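Side-chain contacts in Myo-inositol 2-dehydrogenase (Thermotoga maritima, PDB 3EZY), which catalyses the NAD(+)-dependent oxidation of myo-inositol to scyllo-inosose, probably as a step of myo-inositol breakdown: residues S284-E287 / E288-F292; A319-S322 / L323-K326; D34-E37 / D38-R41. One frame throughout, in Å; residues are numbered along the deposited sequence. Where two conformers were deposited one is given.

Contact 1: residues S284-E287 / E288-F292; sequences SYLE and ELKTF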
loop_
_atom_site.group_PDB
_atom_site.type_symbol
_atom_site.label_atom_id
_atom_site.label_comp_id
_atom_site.label_asym_id
_atom_site.label_seq_id
_atom_site.Cartn_x
_atom_site.Cartn_y
_atom_site.Cartn_z
ATOM N N SER A 284 -21.336 -10.591 4.539
ATOM C CA SER A 284 -22.231 -9.546 5.104
ATOM C C SER A 284 -23.657 -10.087 5.238
ATOM O O SER A 284 -24.341 -9.816 6.208
ATOM C CB SER A 284 -22.226 -8.264 4.246
ATOM O OG SER A 284 -22.890 -8.441 3.007
ATOM N N TYR A 285 -24.118 -10.896 4.281
ATOM C CA TYR A 285 -25.435 -11.516 4.467
ATOM C C TYR A 285 -25.466 -12.515 5.623
ATOM O O TYR A 285 -26.446 -12.588 6.394
ATOM C CB TYR A 285 -25.897 -12.197 3.170
ATOM C CG TYR A 285 -26.331 -11.237 2.102
ATOM C CD1 TYR A 285 -27.385 -10.351 2.320
ATOM C CD2 TYR A 285 -25.727 -11.255 0.853
ATOM C CE1 TYR A 285 -27.806 -9.462 1.324
ATOM C CE2 TYR A 285 -26.137 -10.387 -0.159
ATOM C CZ TYR A 285 -27.192 -9.507 0.085
ATOM O OH TYR A 285 -27.560 -8.642 -0.909
ATOM N N LEU A 286 -24.408 -13.316 5.750
ATOM C CA LEU A 286 -24.376 -14.283 6.824
ATOM C C LEU A 286 -24.478 -13.537 8.156
ATOM O O LEU A 286 -25.245 -13.927 9.042
ATOM C CB LEU A 286 -23.053 -15.045 6.799
ATOM C CG LEU A 286 -22.882 -15.949 8.016
ATOM C CD1 LEU A 286 -23.916 -17.119 7.996
ATOM C CD2 LEU A 286 -21.441 -16.490 8.106
ATOM N N GLU A 287 -23.681 -12.485 8.306
ATOM C CA GLU A 287 -23.643 -11.758 9.582
ATOM C C GLU A 287 -24.939 -10.986 9.884
ATOM O O GLU A 287 -25.367 -10.854 11.060
ATOM C CB GLU A 287 -22.482 -10.780 9.563
ATOM C CG GLU A 287 -22.309 -10.011 10.867
ATOM C CD GLU A 287 -21.628 -10.847 11.972
ATOM O OE1 GLU A 287 -21.281 -12.058 11.745
ATOM O OE2 GLU A 287 -21.449 -10.269 13.074
ATOM N N GLU A 288 -25.532 -10.444 8.825
ATOM C CA GLU A 288 -26.842 -9.774 8.928
ATOM C C GLU A 288 -27.920 -10.738 9.459
ATOM O O GLU A 288 -28.723 -10.400 10.334
ATOM C CB GLU A 288 -27.259 -9.250 7.562
ATOM C CG GLU A 288 -28.614 -8.577 7.602
ATOM C CD GLU A 288 -29.049 -8.128 6.266
ATOM O OE1 GLU A 288 -28.954 -8.916 5.301
ATOM O OE2 GLU A 288 -29.470 -6.971 6.166
ATOM N N LEU A 289 -27.940 -11.942 8.915
ATOM C CA LEU A 289 -28.950 -12.949 9.280
ATOM C C LEU A 289 -28.755 -13.493 10.704
ATOM O O LEU A 289 -29.736 -13.663 11.466
ATOM C CB LEU A 289 -28.960 -14.088 8.262
ATOM C CG LEU A 289 -29.919 -15.274 8.545
ATOM C CD1 LEU A 289 -31.261 -14.718 8.856
ATOM C CD2 LEU A 289 -30.050 -16.217 7.359
ATOM N N LYS A 290 -27.507 -13.762 11.089
ATOM C CA LYS A 290 -27.249 -14.141 12.483
ATOM C C LYS A 290 -27.779 -13.067 13.444
ATOM O O LYS A 290 -28.229 -13.386 14.551
ATOM C CB LYS A 290 -25.744 -14.357 12.734
ATOM C CG LYS A 290 -25.122 -15.458 11.914
ATOM C CD LYS A 290 -23.672 -15.685 12.414
ATOM C CE LYS A 290 -22.945 -16.785 11.603
ATOM N NZ LYS A 290 -21.422 -16.555 11.638
ATOM N N THR A 291 -27.691 -11.802 13.033
ATOM C CA THR A 291 -28.105 -10.692 13.897
ATOM C C THR A 291 -29.625 -10.666 14.042
ATOM O O THR A 291 -30.135 -10.499 15.153
ATOM C CB THR A 291 -27.600 -9.302 13.394
ATOM O OG1 THR A 291 -26.174 -9.344 13.247
ATOM C CG2 THR A 291 -27.966 -8.180 14.378
ATOM N N PHE A 292 -30.320 -10.812 12.917
ATOM C CA PHE A 292 -31.775 -10.959 12.903
ATOM C C PHE A 292 -32.255 -12.088 13.843
ATOM O O PHE A 292 -33.204 -11.923 14.621
ATOM C CB PHE A 292 -32.282 -11.236 11.469
ATOM C CG PHE A 292 -33.788 -11.517 11.407
ATOM C CD1 PHE A 292 -34.695 -10.533 11.779
ATOM C CD2 PHE A 292 -34.273 -12.760 11.012
ATOM C CE1 PHE A 292 -36.055 -10.749 11.748
ATOM C CE2 PHE A 292 -35.655 -13.003 10.961
ATOM C CZ PHE A 292 -36.545 -11.990 11.339
#
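With CG of Leu286 anti to its backbone N (chi1 172°) and CG of Lys290 anti to its carbonyl carbon (chi1 -61°), the extended lysine chain runs back along the helix and reaches Leu286, four places earlier. There the two side chains cross at a slant. Lys290 CE packs on CG and CD1 of Leu286, 3.7 Å from Leu286 CG, and the ammonium Lys290 NZ stands beside the methyl Leu286 CD2 at 3.5 Å. Glu287 OE1 is 4.5 Å from Lys290 NZ, beyond a salt bridge, and any attraction there would be weak.

A different kind of grip falls on the carbonyl oxygen of Glu287. Thr291 OG1 reaches Glu287 O at 2.8 Å and Thr291 N reaches Glu287 O at 3.2 Å, the two donors coming from opposite faces of the carbonyl plane. The N-H bond, somewhat bent, belongs to the i to i+4 ladder of helix 277-298, and the hydroxyl adds a second donor to the same oxygen. This long helix packs against the Rossmann-type nucleotide-binding part of the chain through strands 67-70 and 90-94 and helix 12-20. The threonine hydroxyl is thus turned back onto its own helix.

On the buried side Tyr285 and Glu288 run alongside each other in one direction. Glu288 OE1 comes up to the rim of the ring, roughly level with it, 3.7 Å from Tyr285 CD1, with the carboxylate and ring planes 39° apart. His17 of helix 12-20 meets the tyrosine ring nearly at right angles, and the side chain of Glu288 also touches His17, Phe92 and Asn123.

Contact 2: residues A319-S322 / L323-K326; sequences AKKS and LEEK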
loop_
_atom_site.group_PDB
_atom_site.type_symbol
_atom_site.label_atom_id
_atom_site.label_comp_id
_atom_site.label_asym_id
_atom_site.label_seq_id
_atom_site.Cartn_x
_atom_site.Cartn_y
_atom_site.Cartn_z
ATOM N N ALA A 319 -33.547 13.266 -3.280
ATOM C CA ALA A 319 -32.584 13.272 -4.388
ATOM C C ALA A 319 -33.240 13.262 -5.767
ATOM O O ALA A 319 -32.763 13.949 -6.691
ATOM C CB ALA A 319 -31.567 12.077 -4.278
ATOM N N LYS A 320 -34.315 12.488 -5.927
ATOM C CA LYS A 320 -34.997 12.458 -7.223
ATOM C C LYS A 320 -35.561 13.837 -7.524
ATOM O O LYS A 320 -35.421 14.342 -8.643
ATOM C CB LYS A 320 -36.152 11.443 -7.261
ATOM C CG LYS A 320 -35.746 10.006 -7.421
ATOM C CD LYS A 320 -36.991 9.060 -7.289
ATOM C CE LYS A 320 -37.774 9.062 -8.605
ATOM N NZ LYS A 320 -38.356 7.707 -8.924
ATOM N N LYS A 321 -36.168 14.456 -6.523
ATOM C CA LYS A 321 -36.675 15.849 -6.681
ATOM C C LYS A 321 -35.542 16.877 -6.934
ATOM O O LYS A 321 -35.627 17.693 -7.832
ATOM C CB LYS A 321 -37.504 16.247 -5.474
ATOM C CG LYS A 321 -38.261 17.625 -5.549
ATOM C CD LYS A 321 -38.739 17.930 -4.099
ATOM C CE LYS A 321 -39.860 18.936 -3.998
ATOM N NZ LYS A 321 -40.686 18.878 -5.233
ATOM N N SER A 322 -34.449 16.789 -6.189
ATOM C CA SER A 322 -33.274 17.636 -6.449
ATOM C C SER A 322 -32.749 17.504 -7.875
ATOM O O SER A 322 -32.390 18.479 -8.535
ATOM C CB SER A 322 -32.159 17.308 -5.467
ATOM O OG SER A 322 -30.960 17.963 -5.868
ATOM N N LEU A 323 -32.703 16.284 -8.370
ATOM C CA LEU A 323 -32.167 16.070 -9.694
ATOM C C LEU A 323 -33.006 16.820 -10.724
ATOM O O LEU A 323 -32.481 17.489 -11.632
ATOM C CB LEU A 323 -32.127 14.562 -10.007
ATOM C CG LEU A 323 -31.816 14.205 -11.464
ATOM C CD1 LEU A 323 -30.450 14.750 -11.906
ATOM C CD2 LEU A 323 -31.874 12.681 -11.690
ATOM N N GLU A 324 -34.319 16.673 -10.612
ATOM C CA GLU A 324 -35.204 17.338 -11.562
ATOM C C GLU A 324 -35.220 18.858 -11.366
ATOM O O GLU A 324 -35.239 19.567 -12.335
ATOM C CB GLU A 324 -36.623 16.782 -11.484
ATOM C CG GLU A 324 -37.375 17.198 -10.220
ATOM C CD GLU A 324 -38.814 17.633 -10.521
ATOM O OE1 GLU A 324 -39.030 18.209 -11.631
ATOM O OE2 GLU A 324 -39.707 17.430 -9.639
ATOM N N GLU A 325 -35.187 19.355 -10.130
ATOM C CA GLU A 325 -35.289 20.803 -9.906
ATOM C C GLU A 325 -33.949 21.538 -9.848
ATOM O O GLU A 325 -33.921 22.764 -9.747
ATOM C CB GLU A 325 -36.141 21.116 -8.675
ATOM C CG GLU A 325 -37.599 20.819 -8.973
ATOM C CD GLU A 325 -38.543 21.027 -7.810
ATOM O OE1 GLU A 325 -38.192 21.643 -6.774
ATOM O OE2 GLU A 325 -39.678 20.538 -7.932
ATOM N N LYS A 326 -32.858 20.788 -9.937
ATOM C CA LYS A 326 -31.483 21.342 -9.899
ATOM C C LYS A 326 -31.252 22.257 -8.696
ATOM O O LYS A 326 -30.666 23.290 -8.802
ATOM C CB LYS A 326 -31.118 22.090 -11.175
ATOM C CG LYS A 326 -31.545 21.421 -12.465
ATOM C CD LYS A 326 -30.650 20.291 -12.787
ATOM C CE LYS A 326 -30.272 20.224 -14.313
ATOM N NZ LYS A 326 -29.087 19.244 -14.589
#
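Lys321 and Glu325 sit one helical turn apart near the end of helix 306-325, and their side chains meet over the outside of that turn. The lysine holds CG opposite its backbone N (chi1 -173°) and stays extended until it bends at the last torsion, which brings Lys321 NZ to 3.3 Å from Glu325 OE2. This is a salt bridge, but its hydrogen bond is weak. The other oxygen, Glu325 OE1, pairs with Arg327 just beyond the helix, so the two oxygens of one carboxylate are shared between two cations. Beneath the ion pair the backbone N of Glu325 donates to Lys321 O at 2.9 Å, with an N-H...O angle of 158°. Glu324 leans on the same carbonyl from another direction: its CG is 3.0 Å from Lys321 O, a close approach of a carbon to an oxygen.

Leu323 and Ser322 face the protein instead. The backbone N of Leu323 donates to Ala319 O at 2.9 Å, and its CB lies 3.4 Å from that oxygen, while its side chain packs on Phe170 and Asp195. Ser322 OG is hydrogen-bonded to Arg327 O and Ala194 N, which ties the helix to strand 189-197 of the large mixed sheet and to the chain that follows. The helix ends at Glu325; Lys326, next, has positive phi (52°), and its N makes a weak bond to Ser322 O at 2.7 Å.

Glu325 is weakly paired with Lys321 on the helix and bridged to Arg327 after it, which would probably favour the ionised carboxylate.

Contact 3: residues D34-E37 / D38-R41; sequences DVRE and DRLR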
loop_
_atom_site.group_PDB
_atom_site.type_symbol
_atom_site.label_atom_id
_atom_site.label_comp_id
_atom_site.label_asym_id
_atom_site.label_seq_id
_atom_site.Cartn_x
_atom_site.Cartn_y
_atom_site.Cartn_z
ATOM N N ASP A 34 -41.630 -20.089 -3.435
ATOM C CA ASP A 34 -41.248 -19.368 -4.623
ATOM C C ASP A 34 -42.345 -19.689 -5.621
ATOM O O ASP A 34 -42.938 -20.759 -5.566
ATOM C CB ASP A 34 -39.873 -19.837 -5.129
ATOM C CG ASP A 34 -39.321 -18.957 -6.255
ATOM O OD1 ASP A 34 -39.576 -19.245 -7.447
ATOM O OD2 ASP A 34 -38.577 -18.009 -5.971
ATOM N N VAL A 35 -42.618 -18.764 -6.528
ATOM C CA VAL A 35 -43.694 -19.001 -7.469
ATOM C C VAL A 35 -43.277 -19.849 -8.682
ATOM O O VAL A 35 -44.141 -20.277 -9.442
ATOM C CB VAL A 35 -44.377 -17.682 -7.901
ATOM C CG1 VAL A 35 -45.259 -17.147 -6.729
ATOM C CG2 VAL A 35 -43.341 -16.662 -8.366
ATOM N N ARG A 36 -41.978 -20.092 -8.875
ATOM C CA ARG A 36 -41.528 -20.977 -9.937
ATOM C C ARG A 36 -41.459 -22.377 -9.411
ATOM O O ARG A 36 -40.630 -22.659 -8.532
ATOM C CB ARG A 36 -40.129 -20.578 -10.396
ATOM C CG ARG A 36 -40.030 -19.197 -10.954
ATOM C CD ARG A 36 -38.580 -18.787 -10.946
ATOM N NE ARG A 36 -38.180 -18.213 -9.653
ATOM C CZ ARG A 36 -36.956 -17.760 -9.375
ATOM N NH1 ARG A 36 -35.997 -17.800 -10.309
ATOM N NH2 ARG A 36 -36.692 -17.261 -8.167
ATOM N N GLU A 37 -42.288 -23.277 -9.949
ATOM C CA GLU A 37 -42.409 -24.625 -9.395
ATOM C C GLU A 37 -41.123 -25.456 -9.466
ATOM O O GLU A 37 -40.802 -26.176 -8.540
ATOM C CB GLU A 37 -43.592 -25.392 -10.018
ATOM C CG GLU A 37 -44.979 -25.043 -9.409
ATOM C CD GLU A 37 -45.915 -26.254 -9.268
ATOM O OE1 GLU A 37 -46.011 -27.058 -10.225
ATOM O OE2 GLU A 37 -46.556 -26.401 -8.191
ATOM N N ASP A 38 -40.374 -25.351 -10.565
ATOM C CA ASP A 38 -39.158 -26.174 -10.658
ATOM C C ASP A 38 -38.039 -25.660 -9.758
ATOM O O ASP A 38 -37.318 -26.457 -9.152
ATOM C CB ASP A 38 -38.688 -26.317 -12.099
ATOM C CG ASP A 38 -39.740 -26.961 -12.974
ATOM O OD1 ASP A 38 -39.840 -28.228 -12.976
ATOM O OD2 ASP A 38 -40.482 -26.182 -13.640
ATOM N N ARG A 39 -37.926 -24.338 -9.666
ATOM C CA ARG A 39 -37.051 -23.680 -8.693
ATOM C C ARG A 39 -37.342 -24.188 -7.272
ATOM O O ARG A 39 -36.452 -24.695 -6.580
ATOM C CB ARG A 39 -37.253 -22.165 -8.786
ATOM C CG ARG A 39 -36.254 -21.308 -7.939
ATOM C CD ARG A 39 -34.816 -21.472 -8.411
ATOM N NE ARG A 39 -33.874 -20.773 -7.540
ATOM C CZ ARG A 39 -32.588 -21.090 -7.416
ATOM N NH1 ARG A 39 -32.082 -22.107 -8.125
ATOM N NH2 ARG A 39 -31.794 -20.397 -6.578
ATOM N N LEU A 40 -38.601 -24.065 -6.849
ATOM C CA LEU A 40 -39.055 -24.604 -5.572
ATOM C C LEU A 40 -38.687 -26.100 -5.365
ATOM O O LEU A 40 -38.092 -26.465 -4.354
ATOM C CB LEU A 40 -40.563 -24.441 -5.507
ATOM C CG LEU A 40 -41.209 -24.640 -4.135
ATOM C CD1 LEU A 40 -40.517 -23.678 -3.148
ATOM C CD2 LEU A 40 -42.698 -24.349 -4.259
ATOM N N ARG A 41 -39.059 -26.963 -6.327
ATOM C CA ARG A 41 -38.723 -28.390 -6.301
ATOM C C ARG A 41 -37.234 -28.615 -6.133
ATOM O O ARG A 41 -36.782 -29.420 -5.295
ATOM C CB ARG A 41 -38.983 -29.032 -7.674
ATOM C CG ARG A 41 -40.343 -29.452 -8.015
ATOM C CD ARG A 41 -40.243 -30.144 -9.383
ATOM N NE ARG A 41 -40.200 -31.592 -9.272
ATOM C CZ ARG A 41 -40.620 -32.428 -10.231
ATOM N NH1 ARG A 41 -41.102 -31.948 -11.360
ATOM N NH2 ARG A 41 -40.585 -33.745 -10.059
#
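Asp34 OD1 is gripped twice by Arg36 and lies against Arg39 of the helix: it accepts from Arg36 NE at 2.8 Å and from the backbone N of Arg36 at 2.9 Å, while Arg39 CG is 3.9 Å away. The side-chain donor uses the syn lone pair of OD1; the backbone donor comes on the anti side, 27° out of the carboxylate plane. The latter bond closes an Asx turn. Arg36 NH2 completes a side-on, two-nitrogen salt bridge by reaching Asp34 OD2 at 3.0 Å, and two bonds to one carboxylate restrain the rotation of the guanidinium.

The Arg39 side chain follows the course of Arg36. Arg39 CG, set opposite its backbone N (chi1 -172°), sits 3.9 Å above the Arg36 guanidinium plane, over the centre of the group. Arg36 NH2 and Arg39 NE are 4.5 Å apart; Arg39 NE and NH2 donate to Leu10 O and Thr15 OG1, which may offset the nearness of the two like charges. On the inner side Leu40 brings CD1 to 3.8 Å from Asp34 N.

Arg36 occupies the N-cap position, and its O accepts from Leu40 N at 3.0 Å, nearly straight at 177°. Asp34 OD2 also bonds Leu10 N within the probable glycine-rich loop; an acidic residue at the end of the second strand is consistent with the place where NAD-dependent Rossmann folds bind the adenosine ribose.

Along the chain contact 3 comes first, then contact 1, then contact 2, and none touches another. Contact 3 belongs to the Rossmann-type nucleotide-binding part, where strand 27-33 of the parallel sheet leads into helix 37-47. Contact 1, centred about 25 Å from the centre of contact 3, lies on helix 277-298, which returns from late in the sequence to pack on strands of that same sheet. Helix 306-325 comes next in the chain and carries contact 2 against the mixed sheet, its centre about 34 Å from that of contact 1 and about 41 Å from that of contact 3. Contacts 1 and 2 lie on opposite sides of the chain's centre, their consecutive helices packing on different sheets.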